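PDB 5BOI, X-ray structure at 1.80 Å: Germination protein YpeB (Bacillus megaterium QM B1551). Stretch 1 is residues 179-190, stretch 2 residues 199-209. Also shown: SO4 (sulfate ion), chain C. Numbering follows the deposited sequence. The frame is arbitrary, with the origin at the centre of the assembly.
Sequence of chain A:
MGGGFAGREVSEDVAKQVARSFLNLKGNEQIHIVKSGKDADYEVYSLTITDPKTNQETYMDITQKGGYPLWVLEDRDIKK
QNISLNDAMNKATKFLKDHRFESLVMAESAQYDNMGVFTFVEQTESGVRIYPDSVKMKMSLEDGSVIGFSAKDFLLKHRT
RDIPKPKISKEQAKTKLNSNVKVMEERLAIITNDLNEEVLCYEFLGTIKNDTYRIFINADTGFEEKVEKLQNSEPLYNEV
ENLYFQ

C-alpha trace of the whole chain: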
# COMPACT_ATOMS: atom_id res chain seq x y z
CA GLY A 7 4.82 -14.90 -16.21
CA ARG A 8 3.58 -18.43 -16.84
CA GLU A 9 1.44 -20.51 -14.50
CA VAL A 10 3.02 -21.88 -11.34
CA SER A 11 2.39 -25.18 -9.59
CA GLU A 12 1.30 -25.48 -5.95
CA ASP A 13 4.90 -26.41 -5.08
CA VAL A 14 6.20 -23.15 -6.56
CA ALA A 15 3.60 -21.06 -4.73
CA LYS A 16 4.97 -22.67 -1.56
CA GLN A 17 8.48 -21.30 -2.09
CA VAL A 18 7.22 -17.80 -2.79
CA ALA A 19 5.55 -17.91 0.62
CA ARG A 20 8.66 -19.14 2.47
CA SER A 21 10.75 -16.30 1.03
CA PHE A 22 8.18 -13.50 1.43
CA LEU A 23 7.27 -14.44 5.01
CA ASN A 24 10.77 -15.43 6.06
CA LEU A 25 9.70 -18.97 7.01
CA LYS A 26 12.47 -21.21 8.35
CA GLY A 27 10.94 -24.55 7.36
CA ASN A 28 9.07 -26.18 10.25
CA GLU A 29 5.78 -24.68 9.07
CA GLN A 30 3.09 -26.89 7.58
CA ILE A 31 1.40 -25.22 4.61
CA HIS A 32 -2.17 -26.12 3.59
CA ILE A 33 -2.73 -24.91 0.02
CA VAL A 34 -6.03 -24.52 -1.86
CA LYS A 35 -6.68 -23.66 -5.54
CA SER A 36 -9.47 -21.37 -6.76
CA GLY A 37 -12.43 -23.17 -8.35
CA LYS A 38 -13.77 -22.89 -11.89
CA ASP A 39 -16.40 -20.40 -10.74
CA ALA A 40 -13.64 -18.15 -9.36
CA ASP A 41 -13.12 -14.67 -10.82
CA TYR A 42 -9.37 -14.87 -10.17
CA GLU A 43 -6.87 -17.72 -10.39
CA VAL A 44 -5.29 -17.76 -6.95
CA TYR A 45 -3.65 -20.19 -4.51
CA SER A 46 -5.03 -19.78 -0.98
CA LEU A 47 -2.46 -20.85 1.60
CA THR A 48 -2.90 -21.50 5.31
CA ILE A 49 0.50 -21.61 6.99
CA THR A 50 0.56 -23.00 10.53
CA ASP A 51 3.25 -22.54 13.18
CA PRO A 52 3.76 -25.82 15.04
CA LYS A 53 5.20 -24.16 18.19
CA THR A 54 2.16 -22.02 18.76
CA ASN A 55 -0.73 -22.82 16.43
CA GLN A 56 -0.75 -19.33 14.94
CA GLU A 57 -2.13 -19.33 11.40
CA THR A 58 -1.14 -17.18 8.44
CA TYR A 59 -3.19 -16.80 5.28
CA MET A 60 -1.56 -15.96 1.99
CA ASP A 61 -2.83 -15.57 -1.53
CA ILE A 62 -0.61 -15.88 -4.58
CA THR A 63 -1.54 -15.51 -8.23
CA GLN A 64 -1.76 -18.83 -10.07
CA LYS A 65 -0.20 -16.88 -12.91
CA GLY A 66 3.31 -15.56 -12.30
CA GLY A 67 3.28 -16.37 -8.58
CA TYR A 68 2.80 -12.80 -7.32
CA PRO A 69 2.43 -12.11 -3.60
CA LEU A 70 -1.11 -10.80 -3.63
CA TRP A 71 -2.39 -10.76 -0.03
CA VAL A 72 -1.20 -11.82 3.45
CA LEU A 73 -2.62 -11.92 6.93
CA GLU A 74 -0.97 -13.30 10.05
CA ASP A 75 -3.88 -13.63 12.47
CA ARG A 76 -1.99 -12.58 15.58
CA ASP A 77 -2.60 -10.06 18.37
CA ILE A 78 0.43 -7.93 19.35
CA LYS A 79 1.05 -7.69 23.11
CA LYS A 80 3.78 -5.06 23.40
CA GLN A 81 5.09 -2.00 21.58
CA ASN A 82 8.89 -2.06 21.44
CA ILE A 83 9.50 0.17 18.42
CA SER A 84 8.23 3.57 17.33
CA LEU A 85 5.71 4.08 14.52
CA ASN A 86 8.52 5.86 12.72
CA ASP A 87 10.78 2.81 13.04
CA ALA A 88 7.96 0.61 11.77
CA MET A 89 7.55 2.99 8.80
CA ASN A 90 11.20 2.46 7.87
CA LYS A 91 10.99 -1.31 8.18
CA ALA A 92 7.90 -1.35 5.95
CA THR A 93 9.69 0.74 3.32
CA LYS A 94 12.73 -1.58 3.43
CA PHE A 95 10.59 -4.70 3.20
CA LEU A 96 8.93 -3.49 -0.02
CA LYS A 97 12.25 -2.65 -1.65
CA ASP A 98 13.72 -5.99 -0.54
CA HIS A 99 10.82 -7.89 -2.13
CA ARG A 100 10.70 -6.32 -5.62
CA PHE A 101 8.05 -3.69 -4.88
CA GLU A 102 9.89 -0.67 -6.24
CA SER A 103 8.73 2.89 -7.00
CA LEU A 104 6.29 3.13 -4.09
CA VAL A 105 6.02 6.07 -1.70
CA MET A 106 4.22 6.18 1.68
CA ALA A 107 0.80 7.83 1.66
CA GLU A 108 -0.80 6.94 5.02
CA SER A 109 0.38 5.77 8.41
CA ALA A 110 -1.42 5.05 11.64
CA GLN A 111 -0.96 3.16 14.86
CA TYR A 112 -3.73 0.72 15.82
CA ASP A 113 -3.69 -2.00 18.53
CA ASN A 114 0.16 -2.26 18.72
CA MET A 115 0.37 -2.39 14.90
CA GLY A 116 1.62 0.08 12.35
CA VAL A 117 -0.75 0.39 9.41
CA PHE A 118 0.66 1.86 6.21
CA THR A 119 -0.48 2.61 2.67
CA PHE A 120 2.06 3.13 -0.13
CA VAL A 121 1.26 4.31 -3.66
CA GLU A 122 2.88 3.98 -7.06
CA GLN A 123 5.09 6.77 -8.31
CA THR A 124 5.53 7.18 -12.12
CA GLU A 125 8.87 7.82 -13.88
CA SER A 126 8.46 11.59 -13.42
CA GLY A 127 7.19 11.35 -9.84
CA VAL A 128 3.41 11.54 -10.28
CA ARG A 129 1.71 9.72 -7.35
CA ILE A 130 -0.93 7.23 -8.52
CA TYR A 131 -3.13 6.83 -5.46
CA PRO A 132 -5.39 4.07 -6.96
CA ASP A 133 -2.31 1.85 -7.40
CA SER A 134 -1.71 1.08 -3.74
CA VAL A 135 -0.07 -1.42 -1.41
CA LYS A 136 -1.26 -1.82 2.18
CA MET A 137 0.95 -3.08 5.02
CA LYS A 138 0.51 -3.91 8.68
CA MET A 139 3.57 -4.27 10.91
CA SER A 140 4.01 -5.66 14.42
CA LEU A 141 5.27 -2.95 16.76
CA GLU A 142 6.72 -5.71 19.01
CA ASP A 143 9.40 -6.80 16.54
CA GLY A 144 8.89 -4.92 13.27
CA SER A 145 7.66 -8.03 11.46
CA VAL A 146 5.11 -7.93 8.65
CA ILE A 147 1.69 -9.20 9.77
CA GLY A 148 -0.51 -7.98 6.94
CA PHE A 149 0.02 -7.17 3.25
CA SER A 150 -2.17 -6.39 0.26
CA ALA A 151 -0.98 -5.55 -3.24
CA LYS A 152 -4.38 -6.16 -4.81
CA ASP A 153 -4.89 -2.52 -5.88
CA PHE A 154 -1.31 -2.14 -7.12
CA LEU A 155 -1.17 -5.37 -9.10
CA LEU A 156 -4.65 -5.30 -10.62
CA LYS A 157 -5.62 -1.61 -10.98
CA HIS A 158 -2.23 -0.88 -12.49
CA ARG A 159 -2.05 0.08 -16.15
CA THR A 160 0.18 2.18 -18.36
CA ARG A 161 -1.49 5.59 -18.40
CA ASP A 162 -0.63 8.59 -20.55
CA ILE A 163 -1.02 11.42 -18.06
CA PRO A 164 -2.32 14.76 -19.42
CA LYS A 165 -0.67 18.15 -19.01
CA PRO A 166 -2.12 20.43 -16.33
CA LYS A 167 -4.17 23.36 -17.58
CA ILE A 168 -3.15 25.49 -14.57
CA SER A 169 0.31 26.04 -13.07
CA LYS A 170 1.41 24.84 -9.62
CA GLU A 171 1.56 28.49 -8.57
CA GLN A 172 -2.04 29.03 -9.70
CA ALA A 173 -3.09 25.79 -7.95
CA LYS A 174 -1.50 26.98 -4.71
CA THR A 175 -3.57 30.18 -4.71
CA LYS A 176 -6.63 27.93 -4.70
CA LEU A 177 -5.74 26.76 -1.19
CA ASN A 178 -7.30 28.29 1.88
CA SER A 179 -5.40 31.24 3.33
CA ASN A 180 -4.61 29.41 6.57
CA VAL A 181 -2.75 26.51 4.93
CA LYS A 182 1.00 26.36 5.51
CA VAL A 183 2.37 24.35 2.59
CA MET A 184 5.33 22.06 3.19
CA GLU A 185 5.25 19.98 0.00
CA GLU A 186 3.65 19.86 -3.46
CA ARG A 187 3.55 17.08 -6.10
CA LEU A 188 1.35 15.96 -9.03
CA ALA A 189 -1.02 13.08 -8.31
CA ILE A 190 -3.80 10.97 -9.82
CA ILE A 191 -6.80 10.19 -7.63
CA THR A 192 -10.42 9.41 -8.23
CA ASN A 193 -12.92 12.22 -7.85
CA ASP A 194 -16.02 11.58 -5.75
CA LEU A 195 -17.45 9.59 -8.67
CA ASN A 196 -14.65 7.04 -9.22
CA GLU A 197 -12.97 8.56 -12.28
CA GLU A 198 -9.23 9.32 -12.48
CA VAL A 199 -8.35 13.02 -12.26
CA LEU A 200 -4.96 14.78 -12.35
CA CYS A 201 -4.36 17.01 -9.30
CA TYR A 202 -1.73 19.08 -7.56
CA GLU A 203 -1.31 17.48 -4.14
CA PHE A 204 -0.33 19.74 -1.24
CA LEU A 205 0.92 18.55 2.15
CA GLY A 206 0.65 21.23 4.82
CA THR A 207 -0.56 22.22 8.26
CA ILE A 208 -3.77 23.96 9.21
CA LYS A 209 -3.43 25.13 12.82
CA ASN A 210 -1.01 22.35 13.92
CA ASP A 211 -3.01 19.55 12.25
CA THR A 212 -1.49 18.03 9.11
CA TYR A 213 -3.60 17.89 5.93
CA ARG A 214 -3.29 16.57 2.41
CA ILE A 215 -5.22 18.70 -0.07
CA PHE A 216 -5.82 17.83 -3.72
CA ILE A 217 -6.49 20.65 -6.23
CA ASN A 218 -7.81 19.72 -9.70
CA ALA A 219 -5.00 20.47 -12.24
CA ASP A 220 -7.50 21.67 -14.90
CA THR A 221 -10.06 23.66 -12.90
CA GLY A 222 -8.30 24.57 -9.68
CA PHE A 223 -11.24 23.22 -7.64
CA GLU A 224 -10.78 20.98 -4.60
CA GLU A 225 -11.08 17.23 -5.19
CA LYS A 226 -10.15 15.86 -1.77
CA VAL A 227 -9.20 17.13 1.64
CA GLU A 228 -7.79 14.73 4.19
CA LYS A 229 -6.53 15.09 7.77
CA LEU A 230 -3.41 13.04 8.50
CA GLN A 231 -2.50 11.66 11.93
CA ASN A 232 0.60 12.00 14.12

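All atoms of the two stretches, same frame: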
# COMPACT_ATOMS: atom_id res chain seq x y z
N SER A 179 -6.43 30.31 2.89
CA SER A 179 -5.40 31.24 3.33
C SER A 179 -4.61 30.74 4.54
O SER A 179 -3.47 31.13 4.75
CB SER A 179 -6.05 32.59 3.66
OG SER A 179 -6.99 32.96 2.66
N ASN A 180 -5.23 29.87 5.33
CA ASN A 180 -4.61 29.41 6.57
C ASN A 180 -3.66 28.22 6.40
O ASN A 180 -2.98 27.83 7.34
CB ASN A 180 -5.70 29.06 7.59
CG ASN A 180 -6.89 28.36 6.96
OD1 ASN A 180 -7.05 28.37 5.74
ND2 ASN A 180 -7.73 27.75 7.79
N VAL A 181 -3.60 27.67 5.19
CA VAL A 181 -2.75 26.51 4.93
C VAL A 181 -1.27 26.87 4.85
O VAL A 181 -0.89 27.78 4.12
CB VAL A 181 -3.16 25.80 3.63
CG1 VAL A 181 -2.32 24.54 3.42
CG2 VAL A 181 -4.64 25.44 3.66
N LYS A 182 -0.44 26.16 5.60
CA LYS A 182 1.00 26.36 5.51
C LYS A 182 1.64 25.21 4.74
O LYS A 182 1.90 24.14 5.30
CB LYS A 182 1.63 26.49 6.90
CG LYS A 182 0.95 27.52 7.80
CD LYS A 182 0.81 28.86 7.09
CE LYS A 182 0.03 29.86 7.93
NZ LYS A 182 0.79 30.26 9.14
N VAL A 183 1.91 25.43 3.45
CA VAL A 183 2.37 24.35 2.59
C VAL A 183 3.77 23.90 2.95
O VAL A 183 4.65 24.73 3.20
CB VAL A 183 2.35 24.76 1.10
CG1 VAL A 183 2.78 23.61 0.22
CG2 VAL A 183 0.96 25.24 0.72
N MET A 184 3.99 22.59 2.97
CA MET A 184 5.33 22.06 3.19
C MET A 184 5.82 21.29 1.97
O MET A 184 7.02 21.15 1.75
CB MET A 184 5.33 21.16 4.43
CG MET A 184 4.99 21.93 5.70
SD MET A 184 4.34 20.88 7.02
CE MET A 184 4.99 19.27 6.58
N GLU A 185 4.90 20.81 1.15
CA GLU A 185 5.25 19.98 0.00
C GLU A 185 4.18 20.02 -1.09
O GLU A 185 2.99 20.10 -0.78
CB GLU A 185 5.49 18.55 0.46
CG GLU A 185 5.92 17.63 -0.66
CD GLU A 185 6.74 16.45 -0.17
OE1 GLU A 185 7.42 16.59 0.87
OE2 GLU A 185 6.72 15.39 -0.84
N GLU A 186 4.59 19.95 -2.34
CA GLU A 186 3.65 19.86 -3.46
C GLU A 186 4.15 18.88 -4.52
O GLU A 186 5.31 18.94 -4.91
CB GLU A 186 3.43 21.24 -4.10
CG GLU A 186 2.56 21.25 -5.37
CD GLU A 186 3.33 20.83 -6.63
OE1 GLU A 186 4.49 21.26 -6.78
OE2 GLU A 186 2.78 20.07 -7.45
N ARG A 187 3.25 18.03 -5.03
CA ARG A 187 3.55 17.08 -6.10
C ARG A 187 2.34 16.94 -7.03
O ARG A 187 1.24 17.33 -6.65
CB ARG A 187 3.90 15.71 -5.53
CG ARG A 187 5.16 15.66 -4.67
CD ARG A 187 6.43 15.92 -5.49
NE ARG A 187 7.63 15.63 -4.69
CZ ARG A 187 8.15 16.44 -3.78
NH1 ARG A 187 7.61 17.63 -3.55
NH2 ARG A 187 9.23 16.06 -3.10
N LEU A 188 2.52 16.36 -8.21
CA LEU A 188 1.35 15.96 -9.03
C LEU A 188 0.85 14.58 -8.63
O LEU A 188 1.63 13.73 -8.18
CB LEU A 188 1.70 15.95 -10.51
CG LEU A 188 1.70 17.28 -11.25
CD1 LEU A 188 2.37 17.09 -12.60
CD2 LEU A 188 0.26 17.78 -11.46
N ALA A 189 -0.45 14.35 -8.76
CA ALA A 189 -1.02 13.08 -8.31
C ALA A 189 -2.28 12.76 -9.10
O ALA A 189 -2.96 13.66 -9.61
CB ALA A 189 -1.33 13.14 -6.81
N ILE A 190 -2.55 11.46 -9.25
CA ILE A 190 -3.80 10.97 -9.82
C ILE A 190 -4.63 10.36 -8.70
O ILE A 190 -4.14 9.51 -7.96
CB ILE A 190 -3.56 9.92 -10.91
CG1 ILE A 190 -2.95 10.57 -12.15
CG2 ILE A 190 -4.87 9.21 -11.25
CD1 ILE A 190 -2.61 9.59 -13.23
N VAL A 199 -8.54 11.59 -12.05
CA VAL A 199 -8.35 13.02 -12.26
C VAL A 199 -6.93 13.43 -11.88
O VAL A 199 -6.43 12.98 -10.85
CB VAL A 199 -9.38 13.82 -11.44
CG1 VAL A 199 -8.98 15.27 -11.34
CG2 VAL A 199 -10.77 13.71 -12.09
N LEU A 200 -6.29 14.26 -12.70
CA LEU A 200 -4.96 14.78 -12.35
C LEU A 200 -5.09 15.97 -11.42
O LEU A 200 -5.85 16.90 -11.70
CB LEU A 200 -4.19 15.19 -13.61
CG LEU A 200 -2.74 15.65 -13.42
CD1 LEU A 200 -1.82 14.52 -12.95
CD2 LEU A 200 -2.19 16.28 -14.72
N CYS A 201 -4.33 15.96 -10.32
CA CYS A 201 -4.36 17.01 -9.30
C CYS A 201 -2.99 17.48 -8.86
O CYS A 201 -2.02 16.72 -8.91
CB CYS A 201 -5.09 16.54 -8.03
SG CYS A 201 -6.78 15.99 -8.24
N TYR A 202 -2.89 18.71 -8.37
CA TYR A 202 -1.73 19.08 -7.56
C TYR A 202 -2.05 18.67 -6.13
O TYR A 202 -3.11 19.04 -5.62
CB TYR A 202 -1.47 20.58 -7.61
CG TYR A 202 -1.00 21.05 -8.96
CD1 TYR A 202 0.33 20.93 -9.31
CD2 TYR A 202 -1.89 21.61 -9.88
CE1 TYR A 202 0.78 21.34 -10.56
CE2 TYR A 202 -1.46 22.05 -11.13
CZ TYR A 202 -0.11 21.91 -11.47
OH TYR A 202 0.36 22.32 -12.72
N GLU A 203 -1.15 17.92 -5.52
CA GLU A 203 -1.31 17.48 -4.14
C GLU A 203 -0.45 18.36 -3.24
O GLU A 203 0.73 18.54 -3.50
CB GLU A 203 -0.89 16.01 -3.99
CG GLU A 203 -0.85 15.53 -2.55
CD GLU A 203 0.20 14.47 -2.35
OE1 GLU A 203 0.28 13.55 -3.19
OE2 GLU A 203 0.94 14.55 -1.34
N PHE A 204 -1.05 18.91 -2.19
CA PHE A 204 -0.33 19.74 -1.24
C PHE A 204 -0.35 19.08 0.14
O PHE A 204 -1.42 18.67 0.62
CB PHE A 204 -0.95 21.14 -1.15
CG PHE A 204 -0.85 21.94 -2.44
CD1 PHE A 204 0.28 22.70 -2.71
CD2 PHE A 204 -1.89 21.93 -3.38
CE1 PHE A 204 0.40 23.45 -3.89
CE2 PHE A 204 -1.81 22.66 -4.54
CZ PHE A 204 -0.65 23.43 -4.81
N LEU A 205 0.81 19.01 0.77
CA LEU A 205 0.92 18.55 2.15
C LEU A 205 1.25 19.77 3.00
O LEU A 205 2.22 20.49 2.72
CB LEU A 205 2.01 17.48 2.26
CG LEU A 205 2.27 16.66 3.52
CD1 LEU A 205 1.00 16.11 4.08
CD2 LEU A 205 3.21 15.53 3.14
N GLY A 206 0.44 20.04 4.02
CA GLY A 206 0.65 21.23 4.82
C GLY A 206 -0.02 21.13 6.18
O GLY A 206 -0.58 20.10 6.54
N THR A 207 0.06 22.21 6.94
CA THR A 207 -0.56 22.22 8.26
C THR A 207 -1.60 23.32 8.34
O THR A 207 -1.38 24.44 7.88
CB THR A 207 0.47 22.42 9.38
OG1 THR A 207 1.05 23.72 9.26
CG2 THR A 207 1.57 21.37 9.27
N ILE A 208 -2.75 22.97 8.90
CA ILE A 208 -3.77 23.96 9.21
C ILE A 208 -3.92 23.96 10.73
O ILE A 208 -4.47 23.02 11.29
CB ILE A 208 -5.13 23.63 8.56
CG1 ILE A 208 -4.98 23.26 7.09
CG2 ILE A 208 -6.07 24.81 8.70
CD1 ILE A 208 -6.26 22.77 6.45
N LYS A 209 -3.39 25.00 11.37
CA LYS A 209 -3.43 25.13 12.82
C LYS A 209 -2.96 23.85 13.53
O LYS A 209 -3.74 23.21 14.24
CB LYS A 209 -4.83 25.51 13.28
S SO4 C . 10.64 12.72 -5.08
O1 SO4 C . 10.00 11.50 -5.59
O2 SO4 C . 9.89 13.22 -3.93
O3 SO4 C . 10.67 13.75 -6.12
O4 SO4 C . 12.00 12.40 -4.66

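The two stretches contribute neighbouring antiparallel strands, paired from Lys182 with Thr207 to Ile190 with Leu200. Their N-to-C directions differ by 146°, and together they bury 1046 Å² against each other. Backbone hydrogen bonds hold the pair along its length. At one end Ala189 N donates to Cys201 O (2.8 Å) and Cys201 N to Ala189 O (2.8 Å). Next, Arg187 N reaches Glu203 O at 3.0 Å, and Glu203 N reaches Arg187 O at 2.7 Å. Leu205 N bonds to Glu185 O at 2.9 Å.

The register then shifts by one residue, in a beta bulge between Val183 and Glu185. Leu205 O accepts two bonds here, from Met184 N at 2.8 Å and from Glu185 N at 3.1 Å. One carbonyl thus serves two successive amides, which takes up the extra residue. Met184 has a psi of -23°, far from the extended values of its neighbours. Beyond the bulge, pairing resumes with Lys182 N to Thr207 O (3.0 Å) and Thr207 N to Lys182 O (3.1 Å).

Gly206 sits opposite Val183, with their CA atoms 4.2 Å apart. Lys182 O lies 3.2 Å from Gly206 CA. A CB on Gly206 would clash with Lys182 O, at 2.7 Å. The close approach therefore relies on the absence of a side chain.

Between the hydrogen-bonded pairs, CA-H...O contacts add to the backbone packing. The shortest is Glu186 CA to Glu203 O, at 3.2 Å.

One face of the sheet carries Val183, Glu186, Leu188, Ile190, Leu200, Tyr202 and Phe204. Leu188 CD2 lies over the face of the Tyr202 ring, 4.0 Å from its centroid, in a CH-pi contact. The same methyl meets Leu200 CD1 at 4.1 Å, so it touches two side chains of the other strand. Leu200 CD1 also meets Ile190 CG1, at 4.2 Å. Glu186 OE2 approaches the edge of the Tyr202 ring, 3.2 Å from CD1 of Tyr202. Val183 CG1 packs at the edge of the Phe204 ring, 4.0 Å from CD1 of Phe204.

The other face carries Glu185, Arg187, Ala189, Cys201, Glu203 and Leu205. Arg187 starts toward this face, but its end leads away from the second strand. Its NH1 donates to Glu186 O at 3.0 Å. Its NH2 donates to sulfate O2 at 3.0 Å; the bond from its NE to the same oxygen is weak, at 3.4 Å. The sulfate probably comes from the crystallisation liquor. Arg187 NH2 also forms a salt bridge with Glu185 OE2 at 3.4 Å, through charge alone.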